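Local coordinates for protein BaAA10 Lytic Polysaccharide Monooxygenase (Bacillus amyloliquefaciens, PDB 5IJU) that oxidatively cleaves chitin as a copper-dependent lytic polysaccharide monooxygenase of family AA10, at residues 97-102 and 162-167. Sequence-based numbering, arbitrary orientation.
Sequences PHATSK and VADTSN. With CU (copper (II) ion), chain C.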
loop_
_atom_site.group_PDB
_atom_site.type_symbol
_atom_site.label_atom_id
_atom_site.label_comp_id
_atom_site.label_asym_id
_atom_site.label_seq_id
_atom_site.Cartn_x
_atom_site.Cartn_y
_atom_site.Cartn_z
ATOM N N PRO A 97 -5.412 -7.417 14.206
ATOM C CA PRO A 97 -6.387 -6.400 13.755
ATOM C C PRO A 97 -6.700 -5.318 14.786
ATOM O O PRO A 97 -7.687 -5.440 15.508
ATOM C CB PRO A 97 -7.647 -7.246 13.505
ATOM C CG PRO A 97 -7.562 -8.331 14.554
ATOM C CD PRO A 97 -6.088 -8.656 14.612
ATOM N N HIS A 98 -5.922 -4.254 14.821
ATOM C CA HIS A 98 -6.061 -3.214 15.863
ATOM C C HIS A 98 -7.340 -2.387 15.713
ATOM O O HIS A 98 -7.934 -2.348 14.635
ATOM C CB HIS A 98 -4.874 -2.255 15.858
ATOM C CG HIS A 98 -3.549 -2.937 15.884
ATOM N ND1 HIS A 98 -3.197 -3.830 16.871
ATOM C CD2 HIS A 98 -2.497 -2.874 15.032
ATOM C CE1 HIS A 98 -1.985 -4.297 16.623
ATOM N NE2 HIS A 98 -1.530 -3.710 15.529
ATOM N N ALA A 99 -7.733 -1.732 16.812
ATOM C CA ALA A 99 -8.734 -0.661 16.782
ATOM C C ALA A 99 -8.401 0.362 15.696
ATOM O O ALA A 99 -7.277 0.886 15.653
ATOM C CB ALA A 99 -8.798 0.044 18.135
ATOM N N THR A 100 -9.396 0.683 14.867
ATOM C CA THR A 100 -9.187 1.457 13.632
ATOM C C THR A 100 -10.005 2.730 13.626
ATOM O O THR A 100 -11.184 2.693 13.980
ATOM C CB THR A 100 -9.538 0.554 12.466
ATOM O OG1 THR A 100 -8.667 -0.586 12.533
ATOM C CG2 THR A 100 -9.375 1.282 11.104
ATOM N N SER A 101 -9.383 3.860 13.265
ATOM C CA SER A 101 -10.094 5.132 13.108
ATOM C C SER A 101 -10.599 5.329 11.665
ATOM O O SER A 101 -11.717 5.793 11.441
ATOM C CB SER A 101 -9.221 6.285 13.533
ATOM O OG SER A 101 -8.018 6.237 12.817
ATOM N N LYS A 102 -9.771 4.960 10.696
ATOM C CA LYS A 102 -10.163 5.065 9.295
ATOM C C LYS A 102 -9.209 4.325 8.370
ATOM O O LYS A 102 -8.063 4.035 8.724
ATOM C CB LYS A 102 -10.282 6.542 8.866
ATOM C CG LYS A 102 -8.967 7.306 8.666
ATOM C CD LYS A 102 -9.204 8.725 8.157
ATOM C CE LYS A 102 -7.896 9.435 7.879
ATOM N NZ LYS A 102 -8.013 10.797 7.283
ATOM N N VAL A 162 -4.452 3.388 12.697
ATOM C CA VAL A 162 -4.709 2.714 13.949
ATOM C C VAL A 162 -5.262 3.760 14.915
ATOM O O VAL A 162 -4.765 4.878 14.999
ATOM C CB VAL A 162 -3.439 2.045 14.498
ATOM C CG1 VAL A 162 -3.677 1.425 15.883
ATOM C CG2 VAL A 162 -2.988 0.980 13.534
ATOM N N ALA A 163 -6.318 3.364 15.596
ATOM C CA ALA A 163 -7.118 4.241 16.459
ATOM C C ALA A 163 -6.356 4.712 17.696
ATOM O O ALA A 163 -6.418 5.892 18.074
ATOM C CB ALA A 163 -8.358 3.490 16.872
ATOM N N ASP A 164 -5.573 3.811 18.291
ATOM C CA ASP A 164 -5.021 4.011 19.654
ATOM C C ASP A 164 -3.500 4.131 19.722
ATOM O O ASP A 164 -2.902 3.991 20.810
ATOM C CB ASP A 164 -5.525 2.901 20.606
ATOM C CG ASP A 164 -5.035 1.499 20.205
ATOM O OD1 ASP A 164 -4.793 1.264 18.998
ATOM O OD2 ASP A 164 -4.898 0.652 21.092
ATOM N N THR A 165 -2.872 4.347 18.563
ATOM C CA THR A 165 -1.457 4.616 18.473
ATOM C C THR A 165 -1.244 5.755 17.519
ATOM O O THR A 165 -2.199 6.235 16.909
ATOM C CB THR A 165 -0.666 3.405 17.986
ATOM O OG1 THR A 165 -0.823 3.266 16.560
ATOM C CG2 THR A 165 -1.106 2.127 18.720
ATOM N N SER A 166 0.010 6.188 17.424
ATOM C CA SER A 166 0.396 7.207 16.464
ATOM C C SER A 166 0.777 6.600 15.101
ATOM O O SER A 166 1.396 7.274 14.293
ATOM C CB SER A 166 1.571 8.001 17.027
ATOM O OG SER A 166 2.621 7.112 17.350
ATOM N N ASN A 167 0.367 5.378 14.812
ATOM C CA ASN A 167 0.858 4.715 13.610
ATOM C C ASN A 167 -0.220 4.346 12.598
ATOM O O ASN A 167 -1.429 4.357 12.896
ATOM C CB ASN A 167 1.633 3.489 14.039
ATOM C CG ASN A 167 3.029 3.834 14.614
ATOM O OD1 ASN A 167 3.681 4.851 14.291
ATOM N ND2 ASN A 167 3.500 2.951 15.403
HETATM CU CU CU C . 0.074 -4.361 14.426
HETATM O O HOH W 1 0.781 -2.603 14.956
HETATM O O HOH W 2 0.701 -5.543 16.144
#
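Ala163 N donates a hydrogen bond to Ala99 O over 2.7 Å, a nearly straight bond (168° at the hydrogen) that ties the 162-167 turn to the chain just after the copper ligand His98. The same carbonyl oxygen also receives a CA-H...O contact from Val162 CA at 3.6 Å. Apolar contact continues beside this bond, where the methyls of Ala99 and Ala163 meet CB to CB at 3.7 Å; Ala163 CB also packs on the backbone at Thr100 N. Val162 reaches the histidine with both branches. CG1, anti to its own backbone N (chi1 175°), comes within 3.9 Å of His98 CB, while CG2 approaches the ring obliquely. Thr100 and Val162 form an antiparallel non-hydrogen-bonded pair where strand 100-108 begins beside the end of strand 154-162, at the rim of the immunoglobulin-like beta-sandwich characteristic of AA10 enzymes. Their side chains lean apart, and Thr100 OG1 turns back to donate to His98 O at 2.8 Å, as well as bonding to Trp160 NE1. The metal lies at the far end of the imidazole: His98 NE2 binds copper at 2.0 Å, two waters share the ion, and His1, with its terminal amine and its imidazole, completes the histidine brace of these enzymes. Further along the turn, Thr165 OG1 accepts from Asn167 N in an ST turn, and Lys44 NZ bonds to the carbonyl oxygens of Val162 and Thr165.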